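Local coordinates for protein transcription regulator (Lactobacillus plantarum WCFS1, PDB 3CLK) that probably controls transcription as a dimeric, DNA-binding regulator whose sensing region has the fold of periplasmic binding proteins, at residues T117-N122 / P272-S277; K142-Y147 / E161-G166; M195-I200 / L215-I220; G199-A204 / T229-T234. All blocks are in the same frame, centred on the assembly; numbering follows the deposited sequence.

All four contacts lie in the lobe built round the mixed sheet 163-164, 128-131, 188-191, 216-219, 234-237, 271-273. Interactions 3 and 4 share G199 and I200 of helix 194-206, and their centres are about 6 Å apart. Interaction 1, on the other side of the sheet from that helix, has its centre about 11 Å from interaction 3; S277 OG joins them at 2.7 Å from I217 O, and lies 2.7 Å from T234 N of interaction 4. Interaction 2 sits toward the opposite sheet edge, its centre about 19 Å from that of interaction 4. Interactions 3 and 4 also meet the second subunit. In related regulators the effector binds between the two lobes.

Interaction 1: T117-N122 / P272-S277; sequences TNLLIN and PVIRKS
L119 meets P272 and I274 through one methyl group, and the contact across the segments is wholly apolar. L119 CD1 stands 3.9 Å from P272 CB and 4.1 Å from I274 CD1, one branch of the leucine touching both residues. A chi1 of -168° swings CG of the leucine away from the main-chain N and carries the side chain off helix 109-121 toward the edge strand. The leucine runs at a slant to the proline ring, whereas the isoleucine slides past it in the opposite direction. For I274, CD1 at the end of the CG1 branch makes the approach. Only 87 Å² is buried in all, P272 and I274 are exposed, and the nearest CA atoms, those of L119 and P272, are 8.1 Å apart: a light surface contact. V218 and T234 also touch L119, placing it against the sheet.

The polar interactions run within each side or into the sheet. Within 117-122, I121 N donates to T117 O at 3.0 Å and N122 N to N118 O at 2.7 Å. Where strand 271-273 ends, V273 CG1 sits over one face of the R275 guanidinium, 3.1 Å above its plane and toward the rim. R275 NH1 is bonded to both L233 O and S235 OG, which holds the end of that arginine against strand 234-237 and the residue just before it. The arrangement is that of a helix covering a sheet in an alpha/beta sandwich, here reaching the antiparallel edge strand of one lobe of a periplasmic-binding-protein fold.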
loop_
_atom_site.group_PDB
_atom_site.type_symbol
_atom_site.label_atom_id
_atom_site.label_comp_id
_atom_site.label_asym_id
_atom_site.label_seq_id
_atom_site.Cartn_x
_atom_site.Cartn_y
_atom_site.Cartn_z
ATOM N N THR B 117 2.400 5.349 24.168
ATOM C CA THR B 117 3.330 5.936 25.114
ATOM C C THR B 117 3.511 5.087 26.370
ATOM O O THR B 117 4.638 4.885 26.826
ATOM C CB THR B 117 2.873 7.354 25.497
ATOM O OG1 THR B 117 2.641 8.112 24.301
ATOM C CG2 THR B 117 3.939 8.048 26.328
ATOM N N ASN B 118 2.413 4.590 26.929
ATOM C CA ASN B 118 2.506 3.758 28.125
ATOM C C ASN B 118 3.259 2.467 27.843
ATOM O O ASN B 118 3.916 1.921 28.731
ATOM C CB ASN B 118 1.112 3.441 28.677
ATOM C CG ASN B 118 0.579 4.550 29.563
ATOM O OD1 ASN B 118 -0.623 4.626 29.837
ATOM N ND2 ASN B 118 1.477 5.412 30.030
ATOM N N LEU B 119 3.165 1.975 26.611
ATOM C CA LEU B 119 3.864 0.749 26.242
ATOM C C LEU B 119 5.363 0.938 26.505
ATOM O O LEU B 119 6.031 0.036 27.029
ATOM C CB LEU B 119 3.607 0.416 24.765
ATOM C CG LEU B 119 4.025 -0.974 24.258
ATOM C CD1 LEU B 119 3.338 -1.271 22.931
ATOM C CD2 LEU B 119 5.546 -1.043 24.116
ATOM N N LEU B 120 5.892 2.108 26.151
ATOM C CA LEU B 120 7.308 2.397 26.374
ATOM C C LEU B 120 7.560 2.690 27.857
ATOM O O LEU B 120 8.550 2.229 28.429
ATOM C CB LEU B 120 7.759 3.593 25.516
ATOM C CG LEU B 120 7.766 3.373 23.994
ATOM C CD1 LEU B 120 8.041 4.686 23.262
ATOM C CD2 LEU B 120 8.823 2.347 23.642
ATOM N N ILE B 121 6.663 3.450 28.481
ATOM C CA ILE B 121 6.811 3.777 29.895
ATOM C C ILE B 121 6.866 2.499 30.728
ATOM O O ILE B 121 7.683 2.382 31.643
ATOM C CB ILE B 121 5.644 4.659 30.402
ATOM C CG1 ILE B 121 5.742 6.062 29.793
ATOM C CG2 ILE B 121 5.691 4.753 31.924
ATOM C CD1 ILE B 121 4.487 6.918 30.004
ATOM N N ASN B 122 5.997 1.542 30.419
ATOM C CA ASN B 122 5.983 0.285 31.160
ATOM C C ASN B 122 7.229 -0.564 30.895
ATOM O O ASN B 122 7.526 -1.507 31.644
ATOM C CB ASN B 122 4.712 -0.498 30.838
ATOM C CG ASN B 122 3.464 0.192 31.370
ATOM O OD1 ASN B 122 3.534 0.948 32.339
ATOM N ND2 ASN B 122 2.322 -0.078 30.756
ATOM N N PRO B 272 -2.138 -3.450 21.221
ATOM C CA PRO B 272 -0.702 -3.447 20.958
ATOM C C PRO B 272 -0.247 -4.820 20.471
ATOM O O PRO B 272 -0.702 -5.853 20.973
ATOM C CB PRO B 272 -0.104 -3.069 22.311
ATOM C CG PRO B 272 -1.095 -3.637 23.285
ATOM C CD PRO B 272 -2.414 -3.258 22.655
ATOM N N VAL B 273 0.617 -4.825 19.463
ATOM C CA VAL B 273 1.160 -6.060 18.914
ATOM C C VAL B 273 2.675 -5.976 19.065
ATOM O O VAL B 273 3.340 -5.213 18.360
ATOM C CB VAL B 273 0.824 -6.226 17.425
ATOM C CG1 VAL B 273 1.551 -7.451 16.872
ATOM C CG2 VAL B 273 -0.676 -6.370 17.242
ATOM N N ILE B 274 3.211 -6.760 19.989
ATOM C CA ILE B 274 4.639 -6.753 20.253
ATOM C C ILE B 274 5.420 -7.489 19.177
ATOM O O ILE B 274 5.137 -8.644 18.876
ATOM C CB ILE B 274 4.944 -7.410 21.610
ATOM C CG1 ILE B 274 4.032 -6.820 22.689
ATOM C CG2 ILE B 274 6.413 -7.203 21.975
ATOM C CD1 ILE B 274 4.141 -5.304 22.854
ATOM N N ARG B 275 6.391 -6.809 18.579
ATOM C CA ARG B 275 7.213 -7.447 17.568
ATOM C C ARG B 275 8.669 -7.402 18.003
ATOM O O ARG B 275 9.003 -7.994 19.021
ATOM C CB ARG B 275 6.989 -6.809 16.196
ATOM C CG ARG B 275 5.558 -7.035 15.706
ATOM C CD ARG B 275 5.367 -6.858 14.210
ATOM N NE ARG B 275 3.977 -7.129 13.834
ATOM C CZ ARG B 275 2.951 -6.326 14.109
ATOM N NH1 ARG B 275 3.148 -5.181 14.756
ATOM N NH2 ARG B 275 1.721 -6.677 13.758
ATOM N N LYS B 276 9.539 -6.705 17.284
ATOM C CA LYS B 276 10.941 -6.698 17.692
ATOM C C LYS B 276 11.632 -5.339 17.768
ATOM O O LYS B 276 12.860 -5.273 17.859
ATOM C CB LYS B 276 11.730 -7.614 16.749
ATOM C CG LYS B 276 11.311 -9.081 16.852
ATOM C CD LYS B 276 11.596 -9.626 18.250
ATOM C CE LYS B 276 11.116 -11.057 18.396
ATOM N NZ LYS B 276 11.740 -11.946 17.377
ATOM N N SER B 277 10.854 -4.264 17.757
ATOM C CA SER B 277 11.425 -2.923 17.782
ATOM C C SER B 277 11.442 -2.227 19.141
ATOM O O SER B 277 11.779 -1.045 19.217
ATOM C CB SER B 277 10.687 -2.038 16.775
ATOM O OG SER B 277 9.342 -1.848 17.185
#

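Interaction 2: K142-Y147 / E161-G166; sequences KRLAGY and EWIKPG
Y147 OH is hydrogen-bonded to I128 O, the main-chain carbonyl at the start of strand 128-131, and the same oxygen comes to 3.7 Å from W162 CB. It also lies 4.1 Å from W162 CE3, at the edge of the indole and near its plane, with the two side chains crossing at about a right angle. The hydroxyl is thus tethered to the sheet while its flank is covered by carbon. Chi1 of 159° sets the phenol ring anti to the backbone N and sends it outward from the helix, with L144 O in plane at its edge.

The contact closes part of a beta-alpha-beta unit: helix 138-153 leads from strand 128-131 to strand 163-164, which pairs parallel to the first strand as W162 and K164 share backbone bonds with I130.

I163 uses both of its branches against the helix. Its CG2 is 3.9 Å from L144 CD1, and its CG1 lies 4.1 Å from Y147 CE2, approaching the phenol ring obliquely. With chi1 at -51°, CG1 is anti to the carbonyl carbon and CG2 anti to the backbone N, which splits the two branches between the two helix residues. I130 touches L144, Y147 and I163 alike.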
loop_
_atom_site.group_PDB
_atom_site.type_symbol
_atom_site.label_atom_id
_atom_site.label_comp_id
_atom_site.label_asym_id
_atom_site.label_seq_id
_atom_site.Cartn_x
_atom_site.Cartn_y
_atom_site.Cartn_z
ATOM N N LYS B 142 -5.713 14.719 19.035
ATOM C CA LYS B 142 -6.086 13.709 20.018
ATOM C C LYS B 142 -4.950 12.752 20.366
ATOM O O LYS B 142 -4.700 12.482 21.536
ATOM C CB LYS B 142 -7.303 12.924 19.522
ATOM C CG LYS B 142 -8.493 13.810 19.183
ATOM C CD LYS B 142 -8.873 14.711 20.349
ATOM C CE LYS B 142 -9.786 14.009 21.334
ATOM N NZ LYS B 142 -11.148 13.791 20.765
ATOM N N ARG B 143 -4.262 12.245 19.352
ATOM C CA ARG B 143 -3.157 11.327 19.591
ATOM C C ARG B 143 -2.087 12.000 20.444
ATOM O O ARG B 143 -1.560 11.396 21.372
ATOM C CB ARG B 143 -2.557 10.853 18.261
ATOM C CG ARG B 143 -3.524 10.011 17.450
ATOM C CD ARG B 143 -2.895 9.445 16.179
ATOM N NE ARG B 143 -3.890 8.678 15.435
ATOM C CZ ARG B 143 -3.644 7.986 14.327
ATOM N NH1 ARG B 143 -2.419 7.951 13.822
ATOM N NH2 ARG B 143 -4.633 7.342 13.722
ATOM N N LEU B 144 -1.791 13.261 20.148
ATOM C CA LEU B 144 -0.783 13.982 20.909
ATOM C C LEU B 144 -1.258 14.213 22.341
ATOM O O LEU B 144 -0.465 14.136 23.275
ATOM C CB LEU B 144 -0.456 15.328 20.250
ATOM C CG LEU B 144 0.774 16.044 20.827
ATOM C CD1 LEU B 144 2.039 15.274 20.440
ATOM C CD2 LEU B 144 0.850 17.474 20.306
ATOM N N ALA B 145 -2.548 14.495 22.517
ATOM C CA ALA B 145 -3.083 14.712 23.860
ATOM C C ALA B 145 -2.920 13.431 24.678
ATOM O O ALA B 145 -2.616 13.486 25.867
ATOM C CB ALA B 145 -4.564 15.117 23.794
ATOM N N GLY B 146 -3.127 12.286 24.030
ATOM C CA GLY B 146 -2.984 11.000 24.693
ATOM C C GLY B 146 -1.546 10.784 25.133
ATOM O O GLY B 146 -1.287 10.240 26.209
ATOM N N TYR B 147 -0.614 11.220 24.291
ATOM C CA TYR B 147 0.822 11.120 24.559
ATOM C C TYR B 147 1.184 11.966 25.776
ATOM O O TYR B 147 1.910 11.509 26.669
ATOM C CB TYR B 147 1.608 11.602 23.331
ATOM C CG TYR B 147 3.045 12.035 23.574
ATOM C CD1 TYR B 147 4.079 11.102 23.685
ATOM C CD2 TYR B 147 3.375 13.391 23.639
ATOM C CE1 TYR B 147 5.417 11.521 23.847
ATOM C CE2 TYR B 147 4.683 13.813 23.801
ATOM C CZ TYR B 147 5.704 12.881 23.901
ATOM O OH TYR B 147 6.998 13.336 24.031
ATOM N N GLU B 161 10.606 19.774 22.628
ATOM C CA GLU B 161 11.689 19.336 21.758
ATOM C C GLU B 161 11.568 17.857 21.398
ATOM O O GLU B 161 12.208 17.388 20.455
ATOM C CB GLU B 161 13.043 19.596 22.424
ATOM C CG GLU B 161 13.262 21.055 22.767
ATOM C CD GLU B 161 12.795 21.970 21.652
ATOM O OE1 GLU B 161 13.389 21.921 20.552
ATOM O OE2 GLU B 161 11.825 22.727 21.875
ATOM N N TRP B 162 10.745 17.132 22.151
ATOM C CA TRP B 162 10.531 15.704 21.924
ATOM C C TRP B 162 9.384 15.471 20.944
ATOM O O TRP B 162 9.052 14.328 20.604
ATOM C CB TRP B 162 10.215 15.005 23.248
ATOM C CG TRP B 162 11.357 14.968 24.234
ATOM C CD1 TRP B 162 12.640 15.399 24.032
ATOM C CD2 TRP B 162 11.324 14.420 25.557
ATOM N NE1 TRP B 162 13.407 15.148 25.146
ATOM C CE2 TRP B 162 12.624 14.548 26.099
ATOM C CE3 TRP B 162 10.322 13.832 26.339
ATOM C CZ2 TRP B 162 12.953 14.107 27.385
ATOM C CZ3 TRP B 162 10.647 13.390 27.625
ATOM C CH2 TRP B 162 11.953 13.532 28.131
ATOM N N ILE B 163 8.788 16.569 20.491
ATOM C CA ILE B 163 7.673 16.516 19.566
ATOM C C ILE B 163 8.113 17.076 18.219
ATOM O O ILE B 163 8.458 18.261 18.107
ATOM C CB ILE B 163 6.483 17.339 20.117
ATOM C CG1 ILE B 163 6.194 16.910 21.561
ATOM C CG2 ILE B 163 5.251 17.131 19.261
ATOM C CD1 ILE B 163 5.168 17.791 22.286
ATOM N N LYS B 164 8.131 16.210 17.207
ATOM C CA LYS B 164 8.528 16.599 15.863
ATOM C C LYS B 164 7.372 16.321 14.921
ATOM O O LYS B 164 7.113 15.172 14.555
ATOM C CB LYS B 164 9.761 15.815 15.417
ATOM C CG LYS B 164 10.990 16.054 16.280
ATOM C CD LYS B 164 11.424 17.519 16.253
ATOM C CE LYS B 164 12.671 17.729 17.098
ATOM N NZ LYS B 164 13.103 19.152 17.122
ATOM N N PRO B 165 6.634 17.376 14.546
ATOM C CA PRO B 165 5.489 17.265 13.645
ATOM C C PRO B 165 5.882 16.780 12.256
ATOM O O PRO B 165 7.040 16.871 11.846
ATOM C CB PRO B 165 4.933 18.690 13.619
ATOM C CG PRO B 165 5.258 19.194 14.983
ATOM C CD PRO B 165 6.684 18.716 15.156
ATOM N N GLY B 166 4.893 16.281 11.536
ATOM C CA GLY B 166 5.127 15.782 10.201
ATOM C C GLY B 166 3.785 15.550 9.562
ATOM O O GLY B 166 2.768 16.080 10.019
#

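Interaction 3: M195-I200 / L215-I220; sequences MTAIGI and LSIVSI
I200 and I217 make the tightest apolar meeting, with I200 CG2 3.6 Å from I217 CD1. The two side chains slide past one another in opposite directions, so the short branch of the helix residue meets the end of the long branch of the strand residue. In I217, CG1 is anti to the carbonyl carbon (chi1 -63°), and this turns CD1 toward I200 while CG2 comes to 4.2 Å from A197 CB. A197 also faces S219, its CB lying 3.7 Å from S219 OG and from S219 CB.

The backbones come close here: the CA atoms of A197 and S219 are 5.7 Å apart, a spacing that the small alanine side chain fits. Helix 194-206 packs on strand 216-219 with segment axes 8.3 Å apart at closest and running almost antiparallel, at 163°, as expected where a beta-alpha-beta unit brings the chain back from helix to sheet. I189 and A191 on strand 188-191 bear on I200 too, and S219 OG is hydrogen-bonded to D194 OD1 at the start of the helix. From the helix side turned away from the strand, M195, here selenomethionine, and I198 pack on I228 of the second subunit.

The contact between the segments is therefore mainly carbon packing, while the buried hydroxyl of S219 has its polar need met by D194 and ties the strand to the start of the helix.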
loop_
_atom_site.group_PDB
_atom_site.type_symbol
_atom_site.label_atom_id
_atom_site.label_comp_id
_atom_site.label_asym_id
_atom_site.label_seq_id
_atom_site.Cartn_x
_atom_site.Cartn_y
_atom_site.Cartn_z
HETATM N N MSE B 195 4.661 3.922 8.026
HETATM C CA MSE B 195 5.638 4.466 7.082
HETATM C C MSE B 195 6.553 5.461 7.803
HETATM O O MSE B 195 7.743 5.560 7.502
HETATM C CB MSE B 195 4.948 5.175 5.904
HETATM C CG MSE B 195 4.217 4.250 4.945
HETATM SE SE MSE B 195 5.437 2.910 4.243
HETATM C CE MSE B 195 6.746 4.067 3.429
ATOM N N THR B 196 5.993 6.220 8.736
ATOM C CA THR B 196 6.798 7.177 9.490
ATOM C C THR B 196 7.812 6.392 10.330
ATOM O O THR B 196 8.985 6.757 10.421
ATOM C CB THR B 196 5.897 8.070 10.387
ATOM O OG1 THR B 196 5.125 8.947 9.549
ATOM C CG2 THR B 196 6.747 8.926 11.351
ATOM N N ALA B 197 7.366 5.286 10.915
ATOM C CA ALA B 197 8.246 4.457 11.729
ATOM C C ALA B 197 9.403 3.900 10.906
ATOM O O ALA B 197 10.529 3.793 11.390
ATOM C CB ALA B 197 7.454 3.317 12.343
ATOM N N ILE B 198 9.141 3.544 9.657
ATOM C CA ILE B 198 10.210 2.999 8.847
ATOM C C ILE B 198 11.253 4.085 8.588
ATOM O O ILE B 198 12.448 3.808 8.620
ATOM C CB ILE B 198 9.670 2.407 7.525
ATOM C CG1 ILE B 198 8.654 1.303 7.830
ATOM C CG2 ILE B 198 10.814 1.778 6.721
ATOM C CD1 ILE B 198 8.081 0.652 6.593
ATOM N N GLY B 199 10.803 5.323 8.369
ATOM C CA GLY B 199 11.737 6.418 8.138
ATOM C C GLY B 199 12.599 6.661 9.373
ATOM O O GLY B 199 13.812 6.879 9.284
ATOM N N ILE B 200 11.967 6.628 10.539
ATOM C CA ILE B 200 12.681 6.814 11.798
ATOM C C ILE B 200 13.710 5.699 11.927
ATOM O O ILE B 200 14.878 5.940 12.242
ATOM C CB ILE B 200 11.723 6.714 13.006
ATOM C CG1 ILE B 200 10.757 7.898 13.004
ATOM C CG2 ILE B 200 12.525 6.662 14.319
ATOM C CD1 ILE B 200 9.627 7.765 14.008
ATOM N N LEU B 215 17.513 2.253 21.133
ATOM C CA LEU B 215 16.342 3.037 20.758
ATOM C C LEU B 215 15.133 2.137 20.477
ATOM O O LEU B 215 15.196 1.244 19.637
ATOM C CB LEU B 215 16.634 3.901 19.523
ATOM C CG LEU B 215 15.442 4.719 19.008
ATOM C CD1 LEU B 215 14.995 5.713 20.084
ATOM C CD2 LEU B 215 15.816 5.449 17.726
ATOM N N SER B 216 14.041 2.370 21.196
ATOM C CA SER B 216 12.816 1.606 20.988
ATOM C C SER B 216 11.897 2.440 20.102
ATOM O O SER B 216 11.864 3.667 20.217
ATOM C CB SER B 216 12.100 1.327 22.317
ATOM O OG SER B 216 12.726 0.292 23.059
ATOM N N ILE B 217 11.151 1.771 19.228
ATOM C CA ILE B 217 10.211 2.455 18.342
ATOM C C ILE B 217 8.864 1.754 18.383
ATOM O O ILE B 217 8.801 0.538 18.254
ATOM C CB ILE B 217 10.687 2.453 16.867
ATOM C CG1 ILE B 217 11.997 3.230 16.729
ATOM C CG2 ILE B 217 9.597 3.052 15.979
ATOM C CD1 ILE B 217 12.592 3.181 15.331
ATOM N N VAL B 218 7.795 2.528 18.575
ATOM C CA VAL B 218 6.433 2.002 18.590
ATOM C C VAL B 218 5.679 2.669 17.434
ATOM O O VAL B 218 5.582 3.902 17.361
ATOM C CB VAL B 218 5.697 2.329 19.909
ATOM C CG1 VAL B 218 4.246 1.893 19.809
ATOM C CG2 VAL B 218 6.380 1.610 21.082
ATOM N N SER B 219 5.140 1.853 16.535
ATOM C CA SER B 219 4.420 2.367 15.385
ATOM C C SER B 219 2.912 2.398 15.621
ATOM O O SER B 219 2.373 1.590 16.375
ATOM C CB SER B 219 4.737 1.496 14.160
ATOM O OG SER B 219 4.096 1.982 12.998
ATOM N N ILE B 220 2.235 3.352 14.993
ATOM C CA ILE B 220 0.781 3.442 15.103
ATOM C C ILE B 220 0.229 2.994 13.757
ATOM O O ILE B 220 0.705 3.440 12.715
ATOM C CB ILE B 220 0.300 4.883 15.384
ATOM C CG1 ILE B 220 0.709 5.302 16.798
ATOM C CG2 ILE B 220 -1.229 4.966 15.272
ATOM C CD1 ILE B 220 0.493 6.787 17.058
#

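Interaction 4: G199-A204 / T229-T234; sequences GILNQA and TRPQLT
R230, whose carbonyl O lies 4.0 Å from L201 CD2, folds its guanidinium back on its own loop. T229 O sits close to the guanidinium plane (11° out of it) and takes a 2.7 Å bond from R230 NE. That N-H points almost straight at the oxygen (163°), yet from above the carbonyl plane. The far end of the guanidinium is doubtfully placed, since R230 NH2 comes too close to Q232 NE2, another donor.

On the helix side, L201 CD1 is 3.7 Å from both T229 CB and T229 OG1, 3.8 Å from P231 O and 4.4 Å from L233 CD2. T229 OG1, held between backbone N and carbonyl carbon (chi1 59°), donates to P231 O at 2.9 Å and bridges the turn at the cis peptide that the leucine covers. With an alanine here, P231 O would probably lose its hydroxyl mate, and L201 CD1 would keep only the CB of its two T229 contacts.

Next to L201, N202 ND2 is bonded to I228 O of the second subunit. The arrangement is a loop between neighbouring parallel strands, 216-219 and 234-237, folded over a helix of an alpha/beta lobe at the dimer interface.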
loop_
_atom_site.group_PDB
_atom_site.type_symbol
_atom_site.label_atom_id
_atom_site.label_comp_id
_atom_site.label_asym_id
_atom_site.label_seq_id
_atom_site.Cartn_x
_atom_site.Cartn_y
_atom_site.Cartn_z
ATOM N N GLY B 199 10.803 5.323 8.369
ATOM C CA GLY B 199 11.737 6.418 8.138
ATOM C C GLY B 199 12.599 6.661 9.373
ATOM O O GLY B 199 13.812 6.879 9.284
ATOM N N ILE B 200 11.967 6.628 10.539
ATOM C CA ILE B 200 12.681 6.814 11.798
ATOM C C ILE B 200 13.710 5.699 11.927
ATOM O O ILE B 200 14.878 5.940 12.242
ATOM C CB ILE B 200 11.723 6.714 13.006
ATOM C CG1 ILE B 200 10.757 7.898 13.004
ATOM C CG2 ILE B 200 12.525 6.662 14.319
ATOM C CD1 ILE B 200 9.627 7.765 14.008
ATOM N N LEU B 201 13.254 4.477 11.675
ATOM C CA LEU B 201 14.081 3.279 11.766
ATOM C C LEU B 201 15.315 3.335 10.881
ATOM O O LEU B 201 16.432 3.020 11.324
ATOM C CB LEU B 201 13.249 2.050 11.381
ATOM C CG LEU B 201 13.772 0.652 11.745
ATOM C CD1 LEU B 201 12.792 -0.423 11.245
ATOM C CD2 LEU B 201 15.124 0.430 11.129
ATOM N N ASN B 202 15.116 3.702 9.620
ATOM C CA ASN B 202 16.223 3.773 8.688
ATOM C C ASN B 202 17.177 4.919 9.021
ATOM O O ASN B 202 18.391 4.744 8.931
ATOM C CB ASN B 202 15.711 3.913 7.247
ATOM C CG ASN B 202 15.084 2.626 6.716
ATOM O OD1 ASN B 202 15.292 1.541 7.270
ATOM N ND2 ASN B 202 14.328 2.739 5.632
ATOM N N GLN B 203 16.644 6.082 9.403
ATOM C CA GLN B 203 17.513 7.211 9.733
ATOM C C GLN B 203 18.316 6.916 10.989
ATOM O O GLN B 203 19.493 7.261 11.070
ATOM C CB GLN B 203 16.725 8.511 9.932
ATOM C CG GLN B 203 17.645 9.735 10.146
ATOM C CD GLN B 203 18.591 9.968 8.970
ATOM O OE1 GLN B 203 19.758 10.332 9.146
ATOM N NE2 GLN B 203 18.086 9.763 7.765
ATOM N N ALA B 204 17.677 6.290 11.972
ATOM C CA ALA B 204 18.378 5.934 13.207
ATOM C C ALA B 204 19.542 5.031 12.816
ATOM O O ALA B 204 20.671 5.205 13.276
ATOM C CB ALA B 204 17.445 5.187 14.150
ATOM N N THR B 229 10.019 -4.705 7.933
ATOM C CA THR B 229 11.258 -4.030 8.298
ATOM C C THR B 229 12.047 -4.905 9.261
ATOM O O THR B 229 11.501 -5.825 9.862
ATOM C CB THR B 229 10.993 -2.678 8.983
ATOM O OG1 THR B 229 10.199 -2.885 10.161
ATOM C CG2 THR B 229 10.259 -1.745 8.041
ATOM N N ARG B 230 13.335 -4.621 9.392
ATOM C CA ARG B 230 14.197 -5.361 10.304
ATOM C C ARG B 230 14.837 -4.352 11.253
ATOM O O ARG B 230 15.660 -3.540 10.837
ATOM C CB ARG B 230 15.297 -6.102 9.540
ATOM C CG ARG B 230 14.803 -7.224 8.642
ATOM C CD ARG B 230 14.080 -8.323 9.416
ATOM N NE ARG B 230 12.631 -8.184 9.307
ATOM C CZ ARG B 230 11.787 -9.201 9.166
ATOM N NH1 ARG B 230 12.239 -10.446 9.121
ATOM N NH2 ARG B 230 10.490 -8.970 9.044
ATOM N N PRO B 231 14.478 -4.403 12.543
ATOM C CA PRO B 231 13.525 -5.343 13.144
ATOM C C PRO B 231 12.066 -5.037 12.823
ATOM O O PRO B 231 11.729 -3.914 12.447
ATOM C CB PRO B 231 13.808 -5.199 14.634
ATOM C CG PRO B 231 14.098 -3.727 14.758
ATOM C CD PRO B 231 15.007 -3.468 13.557
ATOM N N GLN B 232 11.205 -6.039 12.978
ATOM C CA GLN B 232 9.782 -5.849 12.736
ATOM C C GLN B 232 9.253 -4.899 13.806
ATOM O O GLN B 232 9.600 -5.012 14.982
ATOM C CB GLN B 232 9.046 -7.192 12.766
ATOM C CG GLN B 232 9.517 -8.121 11.659
ATOM C CD GLN B 232 8.548 -9.246 11.368
ATOM O OE1 GLN B 232 8.139 -9.982 12.266
ATOM N NE2 GLN B 232 8.180 -9.391 10.097
ATOM N N LEU B 233 8.406 -3.968 13.386
ATOM C CA LEU B 233 7.868 -2.939 14.271
ATOM C C LEU B 233 6.744 -3.294 15.234
ATOM O O LEU B 233 5.697 -3.809 14.832
ATOM C CB LEU B 233 7.413 -1.744 13.431
ATOM C CG LEU B 233 8.468 -0.913 12.705
ATOM C CD1 LEU B 233 7.809 -0.128 11.569
ATOM C CD2 LEU B 233 9.145 0.022 13.693
ATOM N N THR B 234 6.969 -3.001 16.512
ATOM C CA THR B 234 5.956 -3.223 17.521
ATOM C C THR B 234 4.985 -2.096 17.238
ATOM O O THR B 234 5.397 -0.986 16.874
ATOM C CB THR B 234 6.518 -3.075 18.943
ATOM O OG1 THR B 234 7.328 -4.214 19.241
ATOM C CG2 THR B 234 5.393 -2.984 19.972
#